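Long-range contact in phenylalanine--tRNA ligase beta subunit (Pyrococcus horikoshii, PDB 2CXI), which catalyses, as part of a tetramer of two alpha and two beta subunits, the ATP-dependent attachment of phenylalanine to tRNA(Phe): residues Pro102-Leu112 with Arg257-Tyr268. Residues are numbered along the deposited sequence; the frame is centred on the assembly and turned at random.
Sequences PYGVYAIVEGL and RGGKIRSVRVVY
Ile108 and Arg262 exchange two backbone hydrogen bonds, Ile108 N to Arg262 O at 3.1 Å and Arg262 N to Ile108 O at 2.7 Å, and Glu110 with Lys260 repeats the ring, both bonds nearly straight. Between these two pairs Val109 faces Ile261, its own backbone bonded instead to Val231. Strand 103-110 thus lies between strands 231-237 and 260-267, antiparallel to both, in a mixed sheet to which the B3/4 domain contributes strand 260-267, part of this N-terminal fragment. Toward Tyr106 the strands splay apart, and side chains take over: Val264 CG2 meets Tyr106 CB, while Val266 CG2 reaches the edge of the tyrosine ring at CD2, 3.8 Å away. At the far end a phenol bridges the gap where the two backbones have parted, Tyr268 OH donating to Gly104 O (2.7 Å) from 30° outside the carbonyl plane. On the Ile108 face, the Arg262 chain turns about its CB-CG bond (chi2 -57°), and its NE forms a loose salt bridge with Glu110 OE1 at 3.6 Å, carboxylate and guanidinium planes 68° apart; NH1 donates back to Ile261 O. Beyond the last ladder rung, two waters join the loops, each bound to Gly111 O, one reaching Gly258 O (2.7 Å) and the other Arg257 O.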
loop_
_atom_site.group_PDB
_atom_site.type_symbol
_atom_site.label_atom_id
_atom_site.label_comp_id
_atom_site.label_asym_id
_atom_site.label_seq_id
_atom_site.Cartn_x
_atom_site.Cartn_y
_atom_site.Cartn_z
ATOM N N PRO A 102 -5.621 6.075 -27.280
ATOM C CA PRO A 102 -5.862 4.859 -26.494
ATOM C C PRO A 102 -4.661 4.228 -25.793
ATOM O O PRO A 102 -4.837 3.744 -24.667
ATOM C CB PRO A 102 -6.473 3.880 -27.523
ATOM C CG PRO A 102 -6.075 4.437 -28.886
ATOM C CD PRO A 102 -6.017 5.914 -28.695
ATOM N N TYR A 103 -3.472 4.224 -26.415
ATOM C CA TYR A 103 -2.333 3.426 -25.899
ATOM C C TYR A 103 -1.225 4.259 -25.308
ATOM O O TYR A 103 -0.880 5.290 -25.857
ATOM C CB TYR A 103 -1.742 2.499 -26.982
ATOM C CG TYR A 103 -2.787 1.549 -27.498
ATOM C CD1 TYR A 103 -3.246 0.489 -26.686
ATOM C CD2 TYR A 103 -3.361 1.720 -28.770
ATOM C CE1 TYR A 103 -4.256 -0.381 -27.154
ATOM C CE2 TYR A 103 -4.349 0.862 -29.247
ATOM C CZ TYR A 103 -4.792 -0.182 -28.426
ATOM O OH TYR A 103 -5.761 -1.029 -28.899
ATOM N N GLY A 104 -0.690 3.777 -24.178
ATOM C CA GLY A 104 0.537 4.269 -23.522
ATOM C C GLY A 104 1.379 3.032 -23.180
ATOM O O GLY A 104 0.854 1.974 -22.740
ATOM N N VAL A 105 2.681 3.127 -23.432
ATOM C CA VAL A 105 3.641 2.117 -22.987
ATOM C C VAL A 105 4.785 2.912 -22.362
ATOM O O VAL A 105 4.993 4.108 -22.688
ATOM C CB VAL A 105 4.157 1.205 -24.149
ATOM C CG1 VAL A 105 2.981 0.313 -24.689
ATOM C CG2 VAL A 105 4.749 2.084 -25.317
ATOM N N TYR A 106 5.533 2.252 -21.489
ATOM C CA TYR A 106 6.421 2.930 -20.544
ATOM C C TYR A 106 7.694 2.127 -20.285
ATOM O O TYR A 106 7.704 0.891 -20.345
ATOM C CB TYR A 106 5.680 3.177 -19.200
ATOM C CG TYR A 106 4.370 3.911 -19.463
ATOM C CD1 TYR A 106 4.327 5.305 -19.495
ATOM C CD2 TYR A 106 3.214 3.202 -19.772
ATOM C CE1 TYR A 106 3.154 5.981 -19.817
ATOM C CE2 TYR A 106 2.043 3.856 -20.097
ATOM C CZ TYR A 106 2.031 5.244 -20.126
ATOM O OH TYR A 106 0.878 5.857 -20.487
ATOM N N ALA A 107 8.744 2.842 -19.914
ATOM C CA ALA A 107 9.971 2.208 -19.468
ATOM C C ALA A 107 10.711 3.126 -18.501
ATOM O O ALA A 107 10.520 4.354 -18.481
ATOM C CB ALA A 107 10.854 1.814 -20.682
ATOM N N ILE A 108 11.559 2.501 -17.701
ATOM C CA ILE A 108 12.520 3.222 -16.903
ATOM C C ILE A 108 13.900 2.798 -17.369
ATOM O O ILE A 108 14.163 1.628 -17.580
ATOM C CB ILE A 108 12.314 2.922 -15.387
ATOM C CG1 ILE A 108 10.962 3.464 -14.942
ATOM C CG2 ILE A 108 13.487 3.510 -14.512
ATOM C CD1 ILE A 108 10.425 2.799 -13.644
ATOM N N VAL A 109 14.784 3.761 -17.518
ATOM C CA VAL A 109 16.196 3.446 -17.804
ATOM C C VAL A 109 17.061 4.063 -16.680
ATOM O O VAL A 109 17.035 5.290 -16.476
ATOM C CB VAL A 109 16.630 3.972 -19.176
ATOM C CG1 VAL A 109 18.087 3.559 -19.493
ATOM C CG2 VAL A 109 15.731 3.442 -20.272
ATOM N N GLU A 110 17.810 3.219 -15.947
ATOM C CA GLU A 110 18.550 3.700 -14.750
ATOM C C GLU A 110 20.040 3.826 -15.013
ATOM O O GLU A 110 20.543 3.185 -15.925
ATOM C CB GLU A 110 18.364 2.726 -13.568
ATOM C CG GLU A 110 16.923 2.703 -13.100
ATOM C CD GLU A 110 16.694 1.776 -11.920
ATOM O OE1 GLU A 110 17.457 0.823 -11.772
ATOM O OE2 GLU A 110 15.735 2.002 -11.157
ATOM N N GLY A 111 20.734 4.627 -14.193
ATOM C CA GLY A 111 22.219 4.616 -14.126
ATOM C C GLY A 111 22.867 5.374 -15.267
ATOM O O GLY A 111 23.990 5.060 -15.684
ATOM N N LEU A 112 22.161 6.377 -15.781
ATOM C CA LEU A 112 22.689 7.146 -16.881
ATOM C C LEU A 112 23.598 8.230 -16.308
ATOM O O LEU A 112 23.358 8.745 -15.215
ATOM C CB LEU A 112 21.553 7.764 -17.697
ATOM C CG LEU A 112 20.754 6.728 -18.532
ATOM C CD1 LEU A 112 19.408 7.310 -18.926
ATOM C CD2 LEU A 112 21.517 6.249 -19.777
ATOM N N ARG A 257 24.363 3.938 -23.989
ATOM C CA ARG A 257 25.001 4.856 -23.045
ATOM C C ARG A 257 25.132 4.243 -21.625
ATOM O O ARG A 257 25.345 4.970 -20.644
ATOM C CB ARG A 257 24.175 6.169 -22.971
ATOM C CG ARG A 257 23.886 6.763 -24.370
ATOM C CD ARG A 257 23.753 8.247 -24.367
ATOM N NE ARG A 257 23.677 8.860 -25.704
ATOM C CZ ARG A 257 24.713 9.335 -26.386
ATOM N NH1 ARG A 257 24.499 9.868 -27.573
ATOM N NH2 ARG A 257 25.949 9.245 -25.917
ATOM N N GLY A 258 24.989 2.923 -21.504
ATOM C CA GLY A 258 25.192 2.274 -20.207
ATOM C C GLY A 258 23.916 2.203 -19.373
ATOM O O GLY A 258 23.934 1.668 -18.253
ATOM N N GLY A 259 22.800 2.720 -19.904
ATOM C CA GLY A 259 21.504 2.631 -19.201
ATOM C C GLY A 259 21.044 1.207 -18.917
ATOM O O GLY A 259 21.178 0.297 -19.753
ATOM N N LYS A 260 20.472 1.001 -17.739
ATOM C CA LYS A 260 19.908 -0.317 -17.368
ATOM C C LYS A 260 18.390 -0.252 -17.520
ATOM O O LYS A 260 17.741 0.570 -16.891
ATOM C CB LYS A 260 20.388 -0.728 -15.953
ATOM C CG LYS A 260 21.963 -0.799 -15.915
ATOM C CD LYS A 260 22.517 -1.127 -14.531
ATOM C CE LYS A 260 24.071 -1.178 -14.569
ATOM N NZ LYS A 260 24.656 -0.661 -13.262
ATOM N N ILE A 261 17.842 -1.089 -18.398
ATOM C CA ILE A 261 16.443 -0.950 -18.820
ATOM C C ILE A 261 15.575 -1.714 -17.826
ATOM O O ILE A 261 15.852 -2.877 -17.508
ATOM C CB ILE A 261 16.237 -1.560 -20.212
ATOM C CG1 ILE A 261 17.113 -0.858 -21.242
ATOM C CG2 ILE A 261 14.731 -1.518 -20.616
ATOM C CD1 ILE A 261 17.085 -1.560 -22.632
ATOM N N ARG A 262 14.532 -1.057 -17.341
ATOM C CA ARG A 262 13.662 -1.633 -16.316
ATOM C C ARG A 262 12.266 -1.602 -16.872
ATOM O O ARG A 262 11.842 -0.560 -17.402
ATOM C CB ARG A 262 13.741 -0.792 -15.040
ATOM C CG ARG A 262 15.141 -0.755 -14.399
ATOM C CD ARG A 262 15.629 -2.163 -14.079
ATOM N NE ARG A 262 16.957 -2.257 -13.496
ATOM C CZ ARG A 262 17.972 -2.935 -14.035
ATOM N NH1 ARG A 262 17.839 -3.561 -15.223
ATOM N NH2 ARG A 262 19.124 -2.978 -13.392
ATOM N N SER A 263 11.542 -2.719 -16.776
ATOM C CA SER A 263 10.202 -2.795 -17.306
ATOM C C SER A 263 9.193 -2.259 -16.298
ATOM O O SER A 263 9.462 -2.212 -15.095
ATOM C CB SER A 263 9.827 -4.223 -17.706
ATOM O OG SER A 263 9.775 -5.074 -16.594
ATOM N N VAL A 264 8.039 -1.839 -16.800
ATOM C CA VAL A 264 6.976 -1.398 -15.924
ATOM C C VAL A 264 5.721 -2.216 -16.278
ATOM O O VAL A 264 5.612 -2.768 -17.400
ATOM C CB VAL A 264 6.752 0.171 -15.893
ATOM C CG1 VAL A 264 8.019 0.995 -16.247
ATOM C CG2 VAL A 264 5.575 0.616 -16.660
ATOM N N ARG A 265 4.827 -2.342 -15.294
ATOM C CA ARG A 265 3.535 -3.032 -15.444
ATOM C C ARG A 265 2.512 -2.010 -15.901
ATOM O O ARG A 265 2.294 -1.001 -15.236
ATOM C CB ARG A 265 3.145 -3.628 -14.065
ATOM C CG ARG A 265 1.907 -4.474 -14.033
ATOM C CD ARG A 265 1.743 -5.234 -12.667
ATOM N NE ARG A 265 1.160 -4.328 -11.731
ATOM C CZ ARG A 265 -0.114 -4.307 -11.349
ATOM N NH1 ARG A 265 -1.002 -5.214 -11.745
ATOM N NH2 ARG A 265 -0.477 -3.360 -10.514
ATOM N N VAL A 266 1.895 -2.243 -17.055
ATOM C CA VAL A 266 0.994 -1.272 -17.593
ATOM C C VAL A 266 -0.398 -1.911 -17.582
ATOM O O VAL A 266 -0.630 -2.889 -18.300
ATOM C CB VAL A 266 1.340 -0.826 -19.020
ATOM C CG1 VAL A 266 0.470 0.390 -19.432
ATOM C CG2 VAL A 266 2.855 -0.499 -19.164
ATOM N N VAL A 267 -1.286 -1.309 -16.805
ATOM C CA VAL A 267 -2.631 -1.843 -16.502
ATOM C C VAL A 267 -3.721 -1.113 -17.291
ATOM O O VAL A 267 -3.999 0.113 -17.122
ATOM C CB VAL A 267 -2.884 -1.872 -14.944
ATOM C CG1 VAL A 267 -4.248 -2.594 -14.584
ATOM C CG2 VAL A 267 -1.777 -2.567 -14.255
ATOM N N TYR A 268 -4.333 -1.867 -18.185
ATOM C CA TYR A 268 -5.484 -1.423 -18.927
ATOM C C TYR A 268 -6.734 -2.039 -18.283
ATOM O O TYR A 268 -6.612 -2.866 -17.408
ATOM C CB TYR A 268 -5.363 -1.877 -20.379
ATOM C CG TYR A 268 -4.331 -1.115 -21.214
ATOM C CD1 TYR A 268 -2.959 -1.327 -21.025
ATOM C CD2 TYR A 268 -4.742 -0.171 -22.172
ATOM C CE1 TYR A 268 -1.990 -0.630 -21.823
ATOM C CE2 TYR A 268 -3.789 0.546 -22.948
ATOM C CZ TYR A 268 -2.441 0.300 -22.758
ATOM O OH TYR A 268 -1.530 0.973 -23.536
HETATM O O HOH W 1 24.643 2.580 -15.760
HETATM O O HOH W 2 25.845 5.178 -17.566
#